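Local coordinates for protein short-chain type dehydrogenase/reductase (Mycobacterium ulcerans, PDB 3SVT) that probably acts as an oxidoreductase of the short-chain dehydrogenase/reductase family, using a nicotinamide cofactor bound by a Rossmann-type fold, at residues G35-I40 with T86-R91; I105-Q110 with D275-L280; H158-A163 with D263-L268. All coordinates share one frame; numbering follows the deposited sequence.

In the fold
Interaction 1 stands alone at one end of the parallel Rossmann sheet, joining strand 37-42 to the tail of helix 75-89. Interactions 2 and 3 lie across the chain's centre from it, about 46 and 40 Å away between centres. They adjoin each other, with centres about 9 Å apart: Trp160 shares hydrogen bonds with Gly106 and Leu277, and Leu268 packs on Leu277. Along the chain interaction 1 closes first; interaction 2 then opens, and both segments of interaction 3 fall between its own. Helix 265-272 and the tail after it thus join two loops of the core, and both contacts reach the second subunit, whereas interaction 1 touches no other chain of the assembly.

Interaction 1 of 3, residues G35-I40 with T86-R91; sequences GASVMI and TAWHGR
In the Rossmann-type α/β fold, next to the outermost strand 64-69 of the sheet, Ser37 of strand 37-42 meets Trp88 and His89 toward the C-terminal end of helix 75-89, a helix that packs on the parallel sheet. CB of Ser37 lies over the six-membered ring of Trp88, 3.9 Å from its centroid and 23° off the normal, a CH-pi contact. CE1 of His89 lies 3.4 Å above that same face of the indole, near its rim. Trp88 reaches the strand because its CG is anti to the backbone N (chi1 -169°). The far edge of its ring then meets the backbone: CZ3 is 3.4 Å from Val38 O, close to the ring plane, with Met39 N also beside that edge, 4.0 Å from CZ3. The Met39 side chain packs on Arg66 and Glu68 of strand 64-69. The short side chain of Ser37 lets indole and imidazole come close to the strand, CB against Trp88 and OG against His89. That OG approaches His89 CE1 obliquely at 3.1 Å, while the ND1 of His89 is hydrogen-bonded to Thr13 of the neighbouring strand, which helps to set the orientation of the imidazole. Arg66, on the strand at the other side of 37-42, adds a cation-pi contact to Trp88. The chemistry is therefore ring carbons packed on a strand, with Val38 O near the indole edge and Ser37 OG close to His89 CE1; the polar link of His89 runs to Thr13 on strand 13-17, while 37-40 gives van der Waals and CH-pi contact.

Interaction 2 of 3, residues I105-Q110 with D275-L280; sequences IGPITQ and DALRGL
Pro107 is the first residue of 105-110 to touch the C-terminal tail, after Gly106, which bonds through its backbone to Trp160. The proline ring abuts a peptide carbonyl: CG and CB each lie 3.2 Å from Ala276 O. Proline suits this place, since its compact, rigid ring lays both carbons against an oxygen already engaged by Gly279 N at 3.1 Å. Next along the ring, CD comes within 4.5 Å of Leu277 CD2, a looser apolar touch, and Phe272 of helix 265-272 also lies against the proline. Ile108 turns to the partner molecule: its N is bonded to Glu181 of the second subunit and its side chain packs on Leu174 there. Thr109 returns to the tail. Its OG1 stands between the backbone N and the carbonyl carbon (chi1 47°), which brings it to 3.4 Å from Gly279 CA, while CG2 rests 3.9 Å from that same carbon. Glycine, with no CB, lets the backbone come this close to Thr109, and its positive phi also suits it. Gln110 closes the short helical turn through its N, bonded to Pro107 O at 3.0 Å. On the tail side, Arg278 O accepts a bond from Ser185 of the second subunit, so the two segments together form part of the interface. The contact implies close but weakly directional adhesion: carbon meets carbonyl and glycine backbone, and Thr109 OG1 is buried with no hydrogen-bond partner in the model, which probably carries some polar cost.

Interaction 3 of 3, residues H158-A163 with D263-L268; sequences HRWFGA and DFSAML
Trp160 and Phe161 make the tight side of this contact, against Leu268 and Phe264. Leu268 CD1, carried outward by an extended chi2 of 176°, sits 3.6 Å from Trp160 CB and also approaches the indole obliquely; the two side chains slide past each other in opposite directions. The far edge of the indole meets the helix start: CZ3 is 3.6 Å from Asp263 OD1, near the ring plane, and Phe264 N lies at that same edge. At its opposite end the NE1 is bonded to Leu277 O, which helps orient the large ring. Phe161 and Phe264 form a T-shaped pair, centroids 4.9 Å apart and planes at 84°; the CZ corner of Phe161 pushes onto the face of Phe264, 3.5 Å from its CE1. Broad aromatic rings give wide contact surfaces between a loop and a helix start that lack regular backbone pairing. Between the segments a water links the backbones, giving to Arg159 O at 2.7 Å and accepting from Phe264 N at 3.1 Å.

The loose side is polar. Arg159 passes Asp263 with its guanidinium face turned to the carboxylate, so NH1 and OD2 stay 4.4 Å apart, an attraction of charges rather than a salt bridge.

Asp263 OD1 accepts from Ser265 N at 3.0 Å, met from above the carboxylate plane: an Asx turn leading into helix 265-272, with Phe264 at the N-cap. Across the contact, residues 158-161 form a type II turn, in the loop before helix 163-182, which in short-chain dehydrogenases typically carries the catalytic Tyr-Lys pair.

Interaction 1 of 3, residues G35-I40 with T86-R91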
loop_
_atom_site.group_PDB
_atom_site.type_symbol
_atom_site.label_atom_id
_atom_site.label_comp_id
_atom_site.label_asym_id
_atom_site.label_seq_id
_atom_site.Cartn_x
_atom_site.Cartn_y
_atom_site.Cartn_z
ATOM N N GLY B 35 -15.413 2.373 -33.056
ATOM C CA GLY B 35 -16.831 2.602 -33.350
ATOM C C GLY B 35 -17.612 3.390 -32.301
ATOM O O GLY B 35 -18.851 3.467 -32.370
ATOM N N ALA B 36 -16.901 3.983 -31.348
ATOM C CA ALA B 36 -17.528 4.808 -30.307
ATOM C C ALA B 36 -17.766 6.260 -30.750
ATOM O O ALA B 36 -17.102 6.775 -31.668
ATOM C CB ALA B 36 -16.683 4.806 -29.024
ATOM N N SER B 37 -18.723 6.900 -30.063
ATOM C CA SER B 37 -18.882 8.353 -30.073
ATOM C C SER B 37 -18.111 8.971 -28.913
ATOM O O SER B 37 -18.281 8.593 -27.750
ATOM C CB SER B 37 -20.359 8.732 -29.969
ATOM O OG SER B 37 -21.024 8.383 -31.163
ATOM N N VAL B 38 -17.251 9.924 -29.240
ATOM C CA VAL B 38 -16.445 10.586 -28.259
ATOM C C VAL B 38 -16.659 12.106 -28.335
ATOM O O VAL B 38 -16.723 12.670 -29.427
ATOM C CB VAL B 38 -14.968 10.281 -28.481
ATOM C CG1 VAL B 38 -14.112 10.974 -27.392
ATOM C CG2 VAL B 38 -14.729 8.762 -28.477
ATOM N N MET B 39 -16.773 12.742 -27.172
ATOM C CA MET B 39 -16.568 14.176 -27.032
ATOM C C MET B 39 -15.247 14.392 -26.295
ATOM O O MET B 39 -15.052 13.879 -25.169
ATOM C CB MET B 39 -17.700 14.840 -26.245
ATOM C CG MET B 39 -17.649 16.365 -26.306
ATOM S SD MET B 39 -18.904 17.191 -25.305
ATOM C CE MET B 39 -20.314 17.050 -26.410
ATOM N N ILE B 40 -14.342 15.112 -26.943
ATOM C CA ILE B 40 -13.106 15.575 -26.320
ATOM C C ILE B 40 -13.270 17.009 -25.814
ATOM O O ILE B 40 -13.767 17.876 -26.525
ATOM C CB ILE B 40 -11.884 15.522 -27.255
ATOM C CG1 ILE B 40 -12.145 16.260 -28.593
ATOM C CG2 ILE B 40 -11.483 14.063 -27.504
ATOM C CD1 ILE B 40 -10.907 16.342 -29.503
ATOM N N THR B 86 -24.048 13.800 -22.915
ATOM C CA THR B 86 -25.132 12.922 -22.532
ATOM C C THR B 86 -26.374 13.101 -23.419
ATOM O O THR B 86 -27.049 12.136 -23.784
ATOM C CB THR B 86 -25.503 13.200 -21.072
ATOM O OG1 THR B 86 -24.322 13.101 -20.259
ATOM C CG2 THR B 86 -26.568 12.222 -20.592
ATOM N N ALA B 87 -26.664 14.353 -23.748
ATOM C CA ALA B 87 -27.779 14.704 -24.615
ATOM C C ALA B 87 -27.548 14.215 -26.050
ATOM O O ALA B 87 -28.509 14.055 -26.814
ATOM C CB ALA B 87 -28.006 16.212 -24.595
ATOM N N TRP B 88 -26.287 13.964 -26.404
ATOM C CA TRP B 88 -25.933 13.577 -27.772
ATOM C C TRP B 88 -26.768 12.384 -28.245
ATOM O O TRP B 88 -27.467 12.476 -29.246
ATOM C CB TRP B 88 -24.448 13.242 -27.834
ATOM C CG TRP B 88 -23.837 13.063 -29.215
ATOM C CD1 TRP B 88 -24.470 13.102 -30.433
ATOM C CD2 TRP B 88 -22.457 12.785 -29.497
ATOM N NE1 TRP B 88 -23.556 12.884 -31.448
ATOM C CE2 TRP B 88 -22.317 12.690 -30.895
ATOM C CE3 TRP B 88 -21.321 12.633 -28.700
ATOM C CZ2 TRP B 88 -21.087 12.436 -31.506
ATOM C CZ3 TRP B 88 -20.091 12.384 -29.320
ATOM C CH2 TRP B 88 -19.989 12.291 -30.698
ATOM N N HIS B 89 -26.676 11.264 -27.523
ATOM C CA HIS B 89 -27.485 10.063 -27.809
ATOM C C HIS B 89 -28.377 9.635 -26.648
ATOM O O HIS B 89 -29.132 8.665 -26.786
ATOM C CB HIS B 89 -26.587 8.878 -28.177
ATOM C CG HIS B 89 -25.730 9.128 -29.373
ATOM N ND1 HIS B 89 -24.359 9.253 -29.288
ATOM C CD2 HIS B 89 -26.051 9.307 -30.679
ATOM C CE1 HIS B 89 -23.872 9.487 -30.494
ATOM N NE2 HIS B 89 -24.877 9.528 -31.354
ATOM N N GLY B 90 -28.308 10.341 -25.524
ATOM C CA GLY B 90 -29.174 10.049 -24.374
ATOM C C GLY B 90 -28.503 9.362 -23.198
ATOM O O GLY B 90 -29.066 9.333 -22.100
ATOM N N ARG B 91 -27.307 8.819 -23.409
ATOM C CA ARG B 91 -26.605 8.094 -22.359
ATOM C C ARG B 91 -25.113 8.329 -22.434
ATOM O O ARG B 91 -24.577 8.449 -23.516
ATOM C CB ARG B 91 -26.886 6.597 -22.468
ATOM C CG ARG B 91 -26.702 5.864 -21.144
ATOM C CD ARG B 91 -27.055 4.380 -21.228
ATOM N NE ARG B 91 -26.299 3.578 -20.260
ATOM C CZ ARG B 91 -26.412 2.258 -20.108
ATOM N NH1 ARG B 91 -27.284 1.563 -20.837
ATOM N NH2 ARG B 91 -25.663 1.631 -19.206
#

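Interaction 2 of 3, residues I105-Q110 with D275-L280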
loop_
_atom_site.group_PDB
_atom_site.type_symbol
_atom_site.label_atom_id
_atom_site.label_comp_id
_atom_site.label_asym_id
_atom_site.label_seq_id
_atom_site.Cartn_x
_atom_site.Cartn_y
_atom_site.Cartn_z
ATOM N N ILE B 105 8.565 22.768 -10.245
ATOM C CA ILE B 105 9.799 21.975 -10.254
ATOM C C ILE B 105 10.854 22.669 -9.403
ATOM O O ILE B 105 11.468 23.656 -9.818
ATOM C CB ILE B 105 10.342 21.706 -11.671
ATOM N N GLY B 106 11.036 22.147 -8.198
ATOM C CA GLY B 106 11.990 22.695 -7.248
ATOM C C GLY B 106 11.695 22.242 -5.831
ATOM O O GLY B 106 10.706 21.560 -5.584
ATOM N N PRO B 107 12.565 22.623 -4.890
ATOM C CA PRO B 107 12.446 22.156 -3.528
ATOM C C PRO B 107 11.176 22.660 -2.880
ATOM O O PRO B 107 10.722 23.776 -3.139
ATOM C CB PRO B 107 13.680 22.735 -2.811
ATOM C CG PRO B 107 14.306 23.644 -3.730
ATOM C CD PRO B 107 13.774 23.431 -5.101
ATOM N N ILE B 108 10.636 21.832 -2.014
ATOM C CA ILE B 108 9.462 22.183 -1.276
ATOM C C ILE B 108 9.640 23.479 -0.466
ATOM O O ILE B 108 8.706 24.273 -0.357
ATOM C CB ILE B 108 9.072 20.989 -0.396
ATOM C CG1 ILE B 108 7.616 21.108 -0.001
ATOM C CG2 ILE B 108 10.066 20.794 0.762
ATOM C CD1 ILE B 108 6.691 20.871 -1.219
ATOM N N THR B 109 10.847 23.708 0.061
ATOM C CA THR B 109 11.143 24.934 0.800
ATOM C C THR B 109 11.081 26.237 -0.032
ATOM O O THR B 109 11.004 27.335 0.536
ATOM C CB THR B 109 12.542 24.840 1.476
ATOM O OG1 THR B 109 13.482 24.363 0.524
ATOM C CG2 THR B 109 12.525 23.845 2.641
ATOM N N GLN B 110 11.138 26.141 -1.356
ATOM C CA GLN B 110 11.081 27.346 -2.199
ATOM C C GLN B 110 9.918 27.323 -3.163
ATOM O O GLN B 110 9.850 28.135 -4.090
ATOM C CB GLN B 110 12.385 27.505 -2.991
ATOM C CG GLN B 110 13.632 27.768 -2.122
ATOM C CD GLN B 110 13.757 29.224 -1.695
ATOM O OE1 GLN B 110 12.771 29.841 -1.284
ATOM N NE2 GLN B 110 14.966 29.791 -1.812
ATOM N N ASP B 275 22.588 22.503 -2.007
ATOM C CA ASP B 275 22.059 22.801 -0.683
ATOM C C ASP B 275 20.576 23.114 -0.745
ATOM O O ASP B 275 19.814 22.601 0.066
ATOM C CB ASP B 275 22.812 23.945 -0.079
ATOM C CG ASP B 275 24.281 23.622 0.097
ATOM O OD1 ASP B 275 24.616 22.734 0.903
ATOM O OD2 ASP B 275 25.085 24.243 -0.603
ATOM N N ALA B 276 20.172 23.925 -1.721
ATOM C CA ALA B 276 18.756 24.216 -1.921
ATOM C C ALA B 276 17.924 22.950 -2.151
ATOM O O ALA B 276 16.756 22.919 -1.806
ATOM C CB ALA B 276 18.561 25.207 -3.091
ATOM N N LEU B 277 18.525 21.918 -2.743
ATOM C CA LEU B 277 17.782 20.709 -3.096
ATOM C C LEU B 277 17.490 19.828 -1.877
ATOM O O LEU B 277 16.682 18.913 -1.943
ATOM C CB LEU B 277 18.547 19.927 -4.171
ATOM C CG LEU B 277 18.605 20.561 -5.574
ATOM C CD1 LEU B 277 19.433 19.662 -6.498
ATOM C CD2 LEU B 277 17.196 20.778 -6.148
ATOM N N ARG B 278 18.148 20.115 -0.763
ATOM C CA ARG B 278 17.817 19.467 0.510
ATOM C C ARG B 278 17.218 20.467 1.511
ATOM O O ARG B 278 17.215 20.218 2.721
ATOM C CB ARG B 278 19.051 18.758 1.096
ATOM C CG ARG B 278 20.165 19.681 1.511
ATOM C CD ARG B 278 21.230 18.960 2.312
ATOM N NE ARG B 278 22.371 19.846 2.505
ATOM C CZ ARG B 278 22.463 20.778 3.447
ATOM N NH1 ARG B 278 21.507 20.963 4.353
ATOM N NH2 ARG B 278 23.542 21.542 3.494
ATOM N N GLY B 279 16.677 21.564 0.984
ATOM C CA GLY B 279 16.137 22.630 1.779
ATOM C C GLY B 279 17.319 23.525 2.046
ATOM O O GLY B 279 18.406 23.278 1.560
ATOM N N LEU B 280 17.173 24.547 2.825
ATOM C CA LEU B 280 18.310 25.471 2.958
ATOM C C LEU B 280 18.122 26.572 1.935
ATOM O O LEU B 280 18.459 26.444 0.761
ATOM C CB LEU B 280 19.697 24.803 2.820
ATOM C CG LEU B 280 20.829 25.721 3.321
ATOM C CD1 LEU B 280 20.461 26.420 4.623
ATOM C CD2 LEU B 280 22.134 24.969 3.518
#

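Interaction 3 of 3, residues H158-A163 with D263-L268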
loop_
_atom_site.group_PDB
_atom_site.type_symbol
_atom_site.label_atom_id
_atom_site.label_comp_id
_atom_site.label_asym_id
_atom_site.label_seq_id
_atom_site.Cartn_x
_atom_site.Cartn_y
_atom_site.Cartn_z
ATOM N N HIS B 158 8.643 11.772 -6.200
ATOM C CA HIS B 158 9.461 12.424 -7.192
ATOM C C HIS B 158 10.009 13.680 -6.504
ATOM O O HIS B 158 9.314 14.702 -6.426
ATOM C CB HIS B 158 8.632 12.835 -8.428
ATOM C CG HIS B 158 8.264 11.701 -9.339
ATOM N ND1 HIS B 158 7.936 10.444 -8.872
ATOM C CD2 HIS B 158 8.152 11.645 -10.691
ATOM C CE1 HIS B 158 7.648 9.662 -9.901
ATOM N NE2 HIS B 158 7.770 10.365 -11.015
ATOM N N ARG B 159 11.232 13.586 -5.981
ATOM C CA ARG B 159 11.866 14.743 -5.383
ATOM C C ARG B 159 11.740 15.940 -6.342
ATOM O O ARG B 159 12.039 15.827 -7.539
ATOM C CB ARG B 159 13.356 14.454 -5.073
ATOM C CG ARG B 159 13.611 13.671 -3.783
ATOM C CD ARG B 159 15.067 13.127 -3.719
ATOM N NE ARG B 159 15.132 11.884 -4.502
ATOM C CZ ARG B 159 16.223 11.156 -4.735
ATOM N NH1 ARG B 159 17.401 11.549 -4.290
ATOM N NH2 ARG B 159 16.125 10.027 -5.450
ATOM N N TRP B 160 11.266 17.053 -5.788
ATOM C CA TRP B 160 11.231 18.382 -6.415
ATOM C C TRP B 160 10.063 18.575 -7.382
ATOM O O TRP B 160 10.028 19.552 -8.133
ATOM C CB TRP B 160 12.567 18.745 -7.053
ATOM C CG TRP B 160 13.724 18.468 -6.129
ATOM C CD1 TRP B 160 14.005 19.101 -4.960
ATOM C CD2 TRP B 160 14.730 17.473 -6.300
ATOM N NE1 TRP B 160 15.129 18.563 -4.380
ATOM C CE2 TRP B 160 15.609 17.574 -5.198
ATOM C CE3 TRP B 160 14.994 16.519 -7.290
ATOM C CZ2 TRP B 160 16.705 16.728 -5.040
ATOM C CZ3 TRP B 160 16.108 15.701 -7.142
ATOM C CH2 TRP B 160 16.943 15.807 -6.020
ATOM N N PHE B 161 9.101 17.651 -7.348
ATOM C CA PHE B 161 7.935 17.744 -8.225
ATOM C C PHE B 161 6.789 18.411 -7.513
ATOM O O PHE B 161 5.741 18.592 -8.118
ATOM C CB PHE B 161 7.518 16.369 -8.777
ATOM C CG PHE B 161 8.290 15.949 -10.004
ATOM C CD1 PHE B 161 9.684 15.874 -9.981
ATOM C CD2 PHE B 161 7.630 15.649 -11.185
ATOM C CE1 PHE B 161 10.398 15.493 -11.113
ATOM C CE2 PHE B 161 8.337 15.253 -12.326
ATOM C CZ PHE B 161 9.711 15.171 -12.287
ATOM N N GLY B 162 6.989 18.755 -6.230
ATOM C CA GLY B 162 6.043 19.559 -5.472
ATOM C C GLY B 162 4.626 19.012 -5.566
ATOM O O GLY B 162 4.356 17.885 -5.149
ATOM N N ALA B 163 3.719 19.809 -6.115
ATOM C CA ALA B 163 2.275 19.502 -6.062
ATOM C C ALA B 163 1.825 18.327 -6.950
ATOM O O ALA B 163 0.738 17.806 -6.782
ATOM C CB ALA B 163 1.471 20.762 -6.417
ATOM N N ASP B 263 15.415 10.843 -10.341
ATOM C CA ASP B 263 16.281 11.810 -9.671
ATOM C C ASP B 263 16.640 12.865 -10.713
ATOM O O ASP B 263 17.407 12.586 -11.636
ATOM C CB ASP B 263 17.524 11.070 -9.177
ATOM C CG ASP B 263 18.550 11.977 -8.525
ATOM O OD1 ASP B 263 18.367 13.222 -8.442
ATOM O OD2 ASP B 263 19.563 11.408 -8.103
ATOM N N PHE B 264 16.082 14.073 -10.566
ATOM C CA PHE B 264 16.283 15.159 -11.542
ATOM C C PHE B 264 17.477 16.044 -11.158
ATOM O O PHE B 264 17.610 17.160 -11.670
ATOM C CB PHE B 264 15.022 16.015 -11.701
ATOM C CG PHE B 264 14.041 15.510 -12.759
ATOM C CD1 PHE B 264 13.508 14.221 -12.692
ATOM C CD2 PHE B 264 13.631 16.352 -13.794
ATOM C CE1 PHE B 264 12.619 13.762 -13.673
ATOM C CE2 PHE B 264 12.717 15.924 -14.785
ATOM C CZ PHE B 264 12.200 14.621 -14.724
ATOM N N SER B 265 18.334 15.546 -10.263
ATOM C CA SER B 265 19.519 16.282 -9.792
ATOM C C SER B 265 20.267 16.963 -10.908
ATOM O O SER B 265 20.519 18.158 -10.849
ATOM C CB SER B 265 20.513 15.338 -9.117
ATOM O OG SER B 265 20.015 14.923 -7.889
ATOM N N ALA B 266 20.618 16.177 -11.922
ATOM C CA ALA B 266 21.465 16.628 -13.025
ATOM C C ALA B 266 20.906 17.895 -13.697
ATOM O O ALA B 266 21.648 18.793 -14.050
ATOM C CB ALA B 266 21.618 15.478 -14.053
ATOM N N MET B 267 19.589 17.952 -13.853
ATOM C CA MET B 267 18.902 19.131 -14.396
ATOM C C MET B 267 18.901 20.301 -13.394
ATOM O O MET B 267 19.137 21.440 -13.777
ATOM C CB MET B 267 17.445 18.762 -14.767
ATOM C CG MET B 267 16.523 19.959 -15.162
ATOM S SD MET B 267 14.818 19.501 -15.674
ATOM C CE MET B 267 14.128 21.116 -16.045
ATOM N N LEU B 268 18.633 20.001 -12.120
ATOM C CA LEU B 268 18.281 21.026 -11.115
ATOM C C LEU B 268 19.477 21.576 -10.333
ATOM O O LEU B 268 19.487 22.758 -9.947
ATOM C CB LEU B 268 17.218 20.485 -10.143
ATOM C CG LEU B 268 15.864 20.030 -10.742
ATOM C CD1 LEU B 268 14.951 19.434 -9.656
ATOM C CD2 LEU B 268 15.144 21.175 -11.478
HETATM O O HOH W 1 13.374 14.024 -9.070
#